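PDB 4Q7O: immunity protein from Neisseria meningitidis, which probably protects the bacterium from a toxin of contact-dependent growth inhibition by binding and neutralising the partner toxin. Local coordinates for residues F78-K83 and I101-L106; Y60-A65 and P85-S90. All coordinates share one frame; numbering follows the deposited sequence.

Contact 1. Residues F78-K83 and I101-L106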
ATOM      1  N   PHE B  78      14.446  -6.554   8.140  1.00  7.90           N
ATOM      2  CA  PHE B  78      15.883  -6.562   8.416  1.00  8.45           C
ATOM      3  C   PHE B  78      16.445  -7.978   8.549  1.00  8.94           C
ATOM      4  O   PHE B  78      17.539  -8.280   8.066  1.00  8.93           O
ATOM      5  CB  PHE B  78      16.192  -5.768   9.685  1.00  9.63           C
ATOM      6  CG  PHE B  78      17.629  -5.841  10.101  1.00 10.64           C
ATOM      7  CD1 PHE B  78      18.593  -5.129   9.404  1.00 11.77           C
ATOM      8  CD2 PHE B  78      18.020  -6.616  11.186  1.00 11.91           C
ATOM      9  CE1 PHE B  78      19.918  -5.183   9.784  1.00 13.17           C
ATOM     10  CE2 PHE B  78      19.344  -6.675  11.561  1.00 13.30           C
ATOM     11  CZ  PHE B  78      20.292  -5.960  10.859  1.00 13.69           C
ATOM     12  N   GLU B  79      15.679  -8.854   9.184  1.00  8.94           N
ATOM     13  CA  GLU B  79      16.150 -10.212   9.441  1.00 10.74           C
ATOM     14  C   GLU B  79      16.440 -11.044   8.182  1.00  9.69           C
ATOM     15  O   GLU B  79      17.145 -12.060   8.260  1.00 10.03           O
ATOM     16  CB  GLU B  79      15.194 -10.941  10.392  1.00 14.86           C
ATOM     17  CG  GLU B  79      15.175 -10.340  11.798  1.00 20.31           C
ATOM     18  CD  GLU B  79      14.345 -11.143  12.783  1.00 25.98           C
ATOM     19  OE1 GLU B  79      14.319 -10.772  13.976  1.00 28.56           O
ATOM     20  OE2 GLU B  79      13.712 -12.139  12.365  1.00 28.84           O
ATOM     21  N   TYR B  80      15.921 -10.620   7.028  1.00  8.07           N
ATOM     22  CA  TYR B  80      16.213 -11.335   5.788  1.00  8.65           C
ATOM     23  C   TYR B  80      17.667 -11.205   5.362  1.00  8.70           C
ATOM     24  O   TYR B  80      18.192 -12.099   4.702  1.00  9.74           O
ATOM     25  CB  TYR B  80      15.316 -10.867   4.634  1.00  8.12           C
ATOM     26  CG  TYR B  80      13.854 -11.235   4.770  1.00  8.38           C
ATOM     27  CD1 TYR B  80      13.453 -12.565   4.844  1.00  9.38           C
ATOM     28  CD2 TYR B  80      12.876 -10.254   4.795  1.00  8.87           C
ATOM     29  CE1 TYR B  80      12.119 -12.912   4.968  1.00  9.35           C
ATOM     30  CE2 TYR B  80      11.529 -10.589   4.903  1.00  9.09           C
ATOM     31  CZ  TYR B  80      11.161 -11.920   4.994  1.00  9.99           C
ATOM     32  OH  TYR B  80       9.839 -12.262   5.104  1.00 10.94           O
ATOM     33  N   ILE B  81      18.313 -10.093   5.717  1.00  8.56           N
ATOM     34  CA  ILE B  81      19.637  -9.802   5.164  1.00  9.04           C
ATOM     35  C   ILE B  81      20.639 -10.911   5.484  1.00 10.49           C
ATOM     36  O   ILE B  81      21.394 -11.347   4.613  1.00 12.28           O
ATOM     37  CB  ILE B  81      20.186  -8.428   5.627  1.00  9.74           C
ATOM     38  CG1 ILE B  81      19.236  -7.300   5.217  1.00  9.81           C
ATOM     39  CG2 ILE B  81      21.564  -8.191   5.038  1.00 10.67           C
ATOM     40  CD1 ILE B  81      19.583  -5.953   5.827  1.00  9.96           C
ATOM     41  N   ASP B  82      20.626 -11.387   6.726  1.00 11.25           N
ATOM     42  CA  ASP B  82      21.545 -12.446   7.136  1.00 13.69           C
ATOM     43  C   ASP B  82      21.219 -13.813   6.524  1.00 13.36           C
ATOM     44  O   ASP B  82      22.054 -14.715   6.542  1.00 15.59           O
ATOM     45  CB  ASP B  82      21.592 -12.549   8.666  1.00 17.40           C
ATOM     46  CG  ASP B  82      22.643 -13.528   9.153  1.00 22.18           C
ATOM     47  OD1 ASP B  82      23.846 -13.225   9.006  1.00 24.58           O
ATOM     48  OD2 ASP B  82      22.264 -14.599   9.678  1.00 24.42           O
ATOM     49  N   LYS B  83      20.017 -13.956   5.968  1.00 10.70           N
ATOM     50  CA  LYS B  83      19.546 -15.255   5.479  1.00 10.28           C
ATOM     51  C   LYS B  83      19.676 -15.446   3.967  1.00  9.80           C
ATOM     52  O   LYS B  83      19.886 -16.562   3.504  1.00 10.52           O
ATOM     53  CB  LYS B  83      18.091 -15.477   5.890  1.00 10.05           C
ATOM     54  CG  LYS B  83      17.846 -15.331   7.383  1.00 11.04           C
ATOM     55  CD  LYS B  83      16.376 -15.501   7.732  1.00 12.90           C
ATOM     56  CE  LYS B  83      16.144 -15.359   9.233  1.00 15.18           C
ATOM     57  NZ  LYS B  83      14.770 -15.778   9.645  1.00 17.15           N
ATOM     58  N   ILE B 101      12.137  -4.450   3.719  1.00  5.36           N
ATOM     59  CA  ILE B 101      13.173  -5.300   3.147  1.00  6.37           C
ATOM     60  C   ILE B 101      12.599  -6.690   2.902  1.00  6.51           C
ATOM     61  O   ILE B 101      11.910  -7.240   3.761  1.00  6.99           O
ATOM     62  CB  ILE B 101      14.393  -5.379   4.073  1.00  7.16           C
ATOM     63  CG1 ILE B 101      15.082  -4.008   4.143  1.00  7.02           C
ATOM     64  CG2 ILE B 101      15.351  -6.459   3.608  1.00  7.73           C
ATOM     65  CD1 ILE B 101      16.046  -3.855   5.318  1.00  7.72           C
ATOM     66  N   ILE B 102      12.861  -7.245   1.721  1.00  7.03           N
ATOM     67  CA  ILE B 102      12.436  -8.601   1.388  1.00  6.65           C
ATOM     68  C   ILE B 102      13.554  -9.342   0.649  1.00  6.44           C
ATOM     69  O   ILE B 102      14.473  -8.713   0.130  1.00  7.56           O
ATOM     70  CB  ILE B 102      11.143  -8.606   0.531  1.00  7.23           C
ATOM     71  CG1 ILE B 102      11.294  -7.706  -0.702  1.00  6.45           C
ATOM     72  CG2 ILE B 102       9.946  -8.194   1.367  1.00  8.08           C
ATOM     73  CD1 ILE B 102      10.103  -7.784  -1.665  1.00  6.85           C
ATOM     74  N   PRO B 103      13.484 -10.680   0.594  1.00  6.53           N
ATOM     75  CA  PRO B 103      14.468 -11.385  -0.235  1.00  7.35           C
ATOM     76  C   PRO B 103      14.324 -11.008  -1.707  1.00  7.04           C
ATOM     77  O   PRO B 103      13.214 -10.747  -2.175  1.00  7.24           O
ATOM     78  CB  PRO B 103      14.092 -12.861  -0.047  1.00  7.29           C
ATOM     79  CG  PRO B 103      13.344 -12.906   1.259  1.00  8.13           C
ATOM     80  CD  PRO B 103      12.575 -11.612   1.291  1.00  7.95           C
ATOM     81  N   ILE B 104      15.434 -10.993  -2.435  1.00  7.29           N
ATOM     82  CA  ILE B 104      15.400 -10.710  -3.865  1.00  8.66           C
ATOM     83  C   ILE B 104      14.480 -11.673  -4.629  1.00  8.15           C
ATOM     84  O   ILE B 104      13.786 -11.269  -5.551  1.00  7.12           O
ATOM     85  CB  ILE B 104      16.829 -10.669  -4.456  1.00 10.53           C
ATOM     86  CG1 ILE B 104      17.553  -9.413  -3.962  1.00 11.70           C
ATOM     87  CG2 ILE B 104      16.801 -10.688  -5.975  1.00 11.09           C
ATOM     88  CD1 ILE B 104      19.031  -9.384  -4.275  1.00 13.47           C
ATOM     89  N   ASN B 105      14.438 -12.937  -4.232  1.00  8.04           N
ATOM     90  CA  ASN B 105      13.551 -13.882  -4.906  1.00  7.97           C
ATOM     91  C   ASN B 105      12.100 -13.433  -4.832  1.00  6.44           C
ATOM     92  O   ASN B 105      11.364 -13.482  -5.824  1.00  7.00           O
ATOM     93  CB  ASN B 105      13.673 -15.279  -4.290  1.00  9.42           C
ATOM     94  CG  ASN B 105      14.956 -15.974  -4.658  1.00 13.74           C
ATOM     95  OD1 ASN B 105      15.675 -15.553  -5.570  1.00 15.64           O
ATOM     96  ND2 ASN B 105      15.246 -17.064  -3.962  1.00 14.88           N
ATOM     97  N   LEU B 106      11.677 -13.009  -3.647  1.00  6.43           N
ATOM     98  CA  LEU B 106      10.316 -12.513  -3.480  1.00  6.67           C
ATOM     99  C   LEU B 106      10.104 -11.227  -4.264  1.00  6.47           C
ATOM    100  O   LEU B 106       9.049 -11.030  -4.862  1.00  6.51           O
ATOM    101  CB  LEU B 106       9.977 -12.326  -1.995  1.00  6.76           C
ATOM    102  CG  LEU B 106       8.587 -11.739  -1.722  1.00  7.33           C
ATOM    103  CD1 LEU B 106       7.474 -12.621  -2.272  1.00  8.81           C
ATOM    104  CD2 LEU B 106       8.383 -11.507  -0.241  1.00  8.51           C
TER
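A CH-pi contact between Tyr-80 and Pro-103 fastens the loop ahead of strand 86-91 to strand 98-103, an outermost strand of the chain's four-stranded antiparallel sheet, just where that strand gives way to helix 104-121. Pro-103 is the N-cap residue of this helix. Its CD lies over the centre of the Tyr-80 ring, 3.6 Å from the centroid and only 6° off the ring normal, while CG sits above the CD1 side of the same face. CG of Tyr-80 stands anti to its own carbonyl carbon, beside the backbone N (chi1 -69°), and the ring lies against Pro-103.

Beside the ring the contact is apolar. Ile-101 shares with Tyr-80 the largest loss of surface here; its CD1 meets CD1 of Ile-81 at 4.1 Å and lies near CA of Phe-78. A backbone hydrogen bond between Ile-101 and Asn-76, just before the loop segment, ties down the same edge. The carbonyl of Ile-101 is buried by the loop without any hydrogen-bonding partner in the model; near the plane of the Tyr-80 ring, its O lies 3.3 Å from the edge atom CD2.

Contact 2. Residues Y60-A65 and P85-S90; sequences YEKIDA and PSIYFS
Tyr-60, Ile-63 and Tyr-88, with Ile-87 close behind, bury most of the surface where strands 58-62 and 86-91 pair as antiparallel neighbours inside the sheet. Glu-61 and Tyr-88 form the hydrogen-bonded pair: N of Glu-61 gives a bond to O of Tyr-88 at 2.9 Å, and Tyr-88 N returns one to Glu-61 O. Tyr-60 opposite Phe-89 and Lys-62 opposite Ile-87 are non-hydrogen-bonded pairs, with their side chains on the face covered by helix 104-121.

On that face Tyr-60 reaches its neighbours through two parts of its side chain. CB sits over the Phe-89 ring, 3.8 Å from the centroid and offset toward the rim, and ring atom CD1 meets Ile-87 CD1 at 3.8 Å. With chi1 at 63°, CG of Tyr-60 stands between the backbone N and the carbonyl carbon, and the two aromatic side chains run side by side in the same direction, their planes inclined at 48°. Beyond the pair, the Tyr-60 hydroxyl is hydrogen-bonded to the Cys-43 carbonyl.

Ile-63 serves the other face, its CG1 lying 4.0 Å from Tyr-88 CB, while the Tyr-88 hydroxyl is hydrogen-bonded to the Glu-99 carboxylate. The backbone of Ile-63 prolongs the ladder with a nearly straight bond from its N to Ser-86 O at 2.9 Å (174° at the hydrogen). Past this point two waters take over: both donate to Ile-63 O, one accepting from Ser-86 N and the other also donating to Ser-86 O. Direct pairing thus gives way to water-mediated pairing, and the Ile-63 carbonyl is satisfied by the two waters.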
ATOM      1  N   TYR B  60      14.015   1.534  -4.769  1.00  7.30           N
ATOM      2  CA  TYR B  60      14.556   0.275  -4.270  1.00  7.12           C
ATOM      3  C   TYR B  60      16.055   0.223  -4.481  1.00  7.46           C
ATOM      4  O   TYR B  60      16.604   0.899  -5.358  1.00  8.84           O
ATOM      5  CB  TYR B  60      13.875  -0.964  -4.885  1.00  7.47           C
ATOM      6  CG  TYR B  60      14.040  -1.118  -6.390  1.00  7.05           C
ATOM      7  CD1 TYR B  60      15.239  -1.571  -6.949  1.00  7.94           C
ATOM      8  CD2 TYR B  60      12.987  -0.826  -7.254  1.00  7.19           C
ATOM      9  CE1 TYR B  60      15.390  -1.708  -8.330  1.00  8.37           C
ATOM     10  CE2 TYR B  60      13.120  -0.965  -8.634  1.00  7.80           C
ATOM     11  CZ  TYR B  60      14.328  -1.405  -9.165  1.00  8.27           C
ATOM     12  OH  TYR B  60      14.484  -1.553 -10.529  1.00  9.29           O
ATOM     13  N   GLU B  61      16.713  -0.608  -3.684  1.00  7.98           N
ATOM     14  CA  GLU B  61      18.133  -0.835  -3.832  1.00  9.34           C
ATOM     15  C   GLU B  61      18.435  -2.219  -3.285  1.00  8.24           C
ATOM     16  O   GLU B  61      18.083  -2.524  -2.142  1.00  9.09           O
ATOM     17  CB  GLU B  61      18.909   0.233  -3.061  1.00 13.51           C
ATOM     18  CG  GLU B  61      20.410   0.208  -3.222  1.00 19.47           C
ATOM     19  CD  GLU B  61      21.079   1.237  -2.328  1.00 25.06           C
ATOM     20  OE1 GLU B  61      20.387   1.791  -1.444  1.00 27.37           O
ATOM     21  OE2 GLU B  61      22.287   1.495  -2.509  1.00 28.14           O
ATOM     22  N   LYS B  62      19.052  -3.068  -4.099  1.00  8.47           N
ATOM     23  CA  LYS B  62      19.569  -4.325  -3.580  1.00  9.09           C
ATOM     24  C   LYS B  62      20.556  -4.022  -2.459  1.00  8.85           C
ATOM     25  O   LYS B  62      21.338  -3.069  -2.544  1.00 10.79           O
ATOM     26  CB  LYS B  62      20.259  -5.121  -4.681  1.00 10.02           C
ATOM     27  CG  LYS B  62      19.298  -5.690  -5.703  1.00 11.39           C
ATOM     28  CD  LYS B  62      20.021  -6.556  -6.715  1.00 12.69           C
ATOM     29  CE  LYS B  62      19.038  -7.205  -7.676  1.00 14.95           C
ATOM     30  NZ  LYS B  62      19.714  -8.021  -8.724  1.00 17.40           N
ATOM     31  N   ILE B  63      20.518  -4.833  -1.407  1.00  7.00           N
ATOM     32  CA  ILE B  63      21.343  -4.579  -0.238  1.00  8.83           C
ATOM     33  C   ILE B  63      22.694  -5.249  -0.395  1.00 10.23           C
ATOM     34  O   ILE B  63      22.775  -6.464  -0.597  1.00 11.15           O
ATOM     35  CB  ILE B  63      20.642  -5.063   1.040  1.00  9.36           C
ATOM     36  CG1 ILE B  63      19.401  -4.198   1.299  1.00 10.23           C
ATOM     37  CG2 ILE B  63      21.592  -5.014   2.234  1.00 10.27           C
ATOM     38  CD1 ILE B  63      18.519  -4.698   2.406  1.00 12.54           C
ATOM     39  N   ASP B  64      23.752  -4.449  -0.322  1.00 11.05           N
ATOM     40  CA  ASP B  64      25.106  -4.972  -0.362  1.00 11.56           C
ATOM     41  C   ASP B  64      25.497  -5.403   1.042  1.00 12.52           C
ATOM     42  O   ASP B  64      25.867  -4.572   1.871  1.00 13.57           O
ATOM     43  CB  ASP B  64      26.067  -3.893  -0.854  1.00 14.46           C
ATOM     44  CG  ASP B  64      27.484  -4.402  -1.025  1.00 16.68           C
ATOM     45  OD1 ASP B  64      27.797  -5.514  -0.552  1.00 17.38           O
ATOM     46  OD2 ASP B  64      28.288  -3.677  -1.636  1.00 18.94           O
ATOM     47  N   ALA B  65      25.431  -6.705   1.301  1.00 14.08           N
ATOM     48  CA  ALA B  65      25.721  -7.224   2.635  1.00 14.79           C
ATOM     49  C   ALA B  65      27.211  -7.233   2.987  1.00 14.80           C
ATOM     50  O   ALA B  65      27.582  -7.632   4.087  1.00 16.68           O
ATOM     51  CB  ALA B  65      25.110  -8.609   2.820  1.00 16.46           C
ATOM     52  N   PRO B  85      20.196 -13.072  -0.158  1.00  8.70           N
ATOM     53  CA  PRO B  85      20.278 -11.797  -0.882  1.00  8.10           C
ATOM     54  C   PRO B  85      18.946 -11.057  -0.794  1.00  8.15           C
ATOM     55  O   PRO B  85      17.885 -11.617  -1.111  1.00  7.91           O
ATOM     56  CB  PRO B  85      20.564 -12.230  -2.321  1.00  9.36           C
ATOM     57  CG  PRO B  85      21.313 -13.546  -2.159  1.00 10.15           C
ATOM     58  CD  PRO B  85      20.644 -14.209  -0.982  1.00 10.79           C
ATOM     59  N   SER B  86      19.014  -9.808  -0.356  1.00  8.39           N
ATOM     60  CA  SER B  86      17.825  -9.036  -0.035  1.00  7.57           C
ATOM     61  C   SER B  86      17.818  -7.675  -0.713  1.00  6.65           C
ATOM     62  O   SER B  86      18.823  -7.219  -1.253  1.00  7.86           O
ATOM     63  CB  SER B  86      17.682  -8.875   1.482  1.00  8.06           C
ATOM     64  OG  SER B  86      17.492 -10.133   2.117  1.00 10.05           O
ATOM     65  N   ILE B  87      16.673  -7.018  -0.653  1.00  6.51           N
ATOM     66  CA  ILE B  87      16.485  -5.750  -1.326  1.00  6.74           C
ATOM     67  C   ILE B  87      15.620  -4.826  -0.477  1.00  6.27           C
ATOM     68  O   ILE B  87      14.670  -5.261   0.178  1.00  6.56           O
ATOM     69  CB  ILE B  87      15.907  -5.981  -2.742  1.00  7.12           C
ATOM     70  CG1 ILE B  87      15.613  -4.660  -3.459  1.00  7.68           C
ATOM     71  CG2 ILE B  87      14.678  -6.904  -2.685  1.00  8.57           C
ATOM     72  CD1 ILE B  87      15.361  -4.840  -4.941  1.00  9.65           C
ATOM     73  N   TYR B  88      15.993  -3.553  -0.475  1.00  6.41           N
ATOM     74  CA  TYR B  88      15.325  -2.514   0.292  1.00  6.34           C
ATOM     75  C   TYR B  88      14.375  -1.718  -0.585  1.00  6.68           C
ATOM     76  O   TYR B  88      14.745  -1.310  -1.677  1.00  8.44           O
ATOM     77  CB  TYR B  88      16.396  -1.591   0.870  1.00  7.85           C
ATOM     78  CG  TYR B  88      15.914  -0.298   1.477  1.00  8.47           C
ATOM     79  CD1 TYR B  88      15.497  -0.235   2.801  1.00  8.62           C
ATOM     80  CD2 TYR B  88      15.943   0.876   0.743  1.00 10.29           C
ATOM     81  CE1 TYR B  88      15.092   0.966   3.369  1.00  8.93           C
ATOM     82  CE2 TYR B  88      15.544   2.073   1.297  1.00 11.64           C
ATOM     83  CZ  TYR B  88      15.116   2.112   2.607  1.00 10.61           C
ATOM     84  OH  TYR B  88      14.728   3.315   3.152  1.00 12.24           O
ATOM     85  N   PHE B  89      13.156  -1.503  -0.100  1.00  5.52           N
ATOM     86  CA  PHE B  89      12.193  -0.625  -0.750  1.00  5.74           C
ATOM     87  C   PHE B  89      11.787   0.484   0.194  1.00  7.60           C
ATOM     88  O   PHE B  89      11.657   0.264   1.398  1.00  8.02           O
ATOM     89  CB  PHE B  89      10.923  -1.395  -1.126  1.00  5.58           C
ATOM     90  CG  PHE B  89      11.095  -2.320  -2.275  1.00  5.91           C
ATOM     91  CD1 PHE B  89      11.658  -3.576  -2.090  1.00  7.31           C
ATOM     92  CD2 PHE B  89      10.669  -1.951  -3.544  1.00  7.26           C
ATOM     93  CE1 PHE B  89      11.809  -4.444  -3.156  1.00  8.34           C
ATOM     94  CE2 PHE B  89      10.815  -2.817  -4.616  1.00  8.39           C
ATOM     95  CZ  PHE B  89      11.382  -4.061  -4.425  1.00  9.18           C
ATOM     96  N   SER B  90      11.556   1.671  -0.344  1.00  7.78           N
ATOM     97  CA  SER B  90      10.905   2.696   0.456  1.00  9.26           C
ATOM     98  C   SER B  90       9.947   3.528  -0.368  1.00  9.22           C
ATOM     99  O   SER B  90      10.129   3.697  -1.573  1.00 10.14           O
ATOM    100  CB  SER B  90      11.924   3.581   1.172  1.00 13.63           C
ATOM    101  OG  SER B  90      12.545   4.470   0.273  1.00 16.80           O
TER
HETATM  102  O   HOH W   1      21.381  -8.721   0.700  1.00 19.51           O
HETATM  103  O   HOH W   2      21.307  -8.220  -2.285  1.00 26.84           O

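In the fold
The two contacts adjoin, their centres about 8 Å apart on the same side of the chain's centre. Their segments alternate along the chain: 60-65, 78-83, 85-90, then 101-106. Contact 2 joins the two inner strands of the antiparallel sheet, whereas contact 1 lays the loop linking those strands against the next one, 98-103. Backbone hydrogen bonds probably connect them directly, from Ile-87 N to Ile-102 O and from Ile-104 N to Pro-85 O, the latter at the start of helix 104-121. The long loop between strands 58-62 and 86-91 is therefore folded back on the sheet, which is in turn tied to the helical part of this immunity protein.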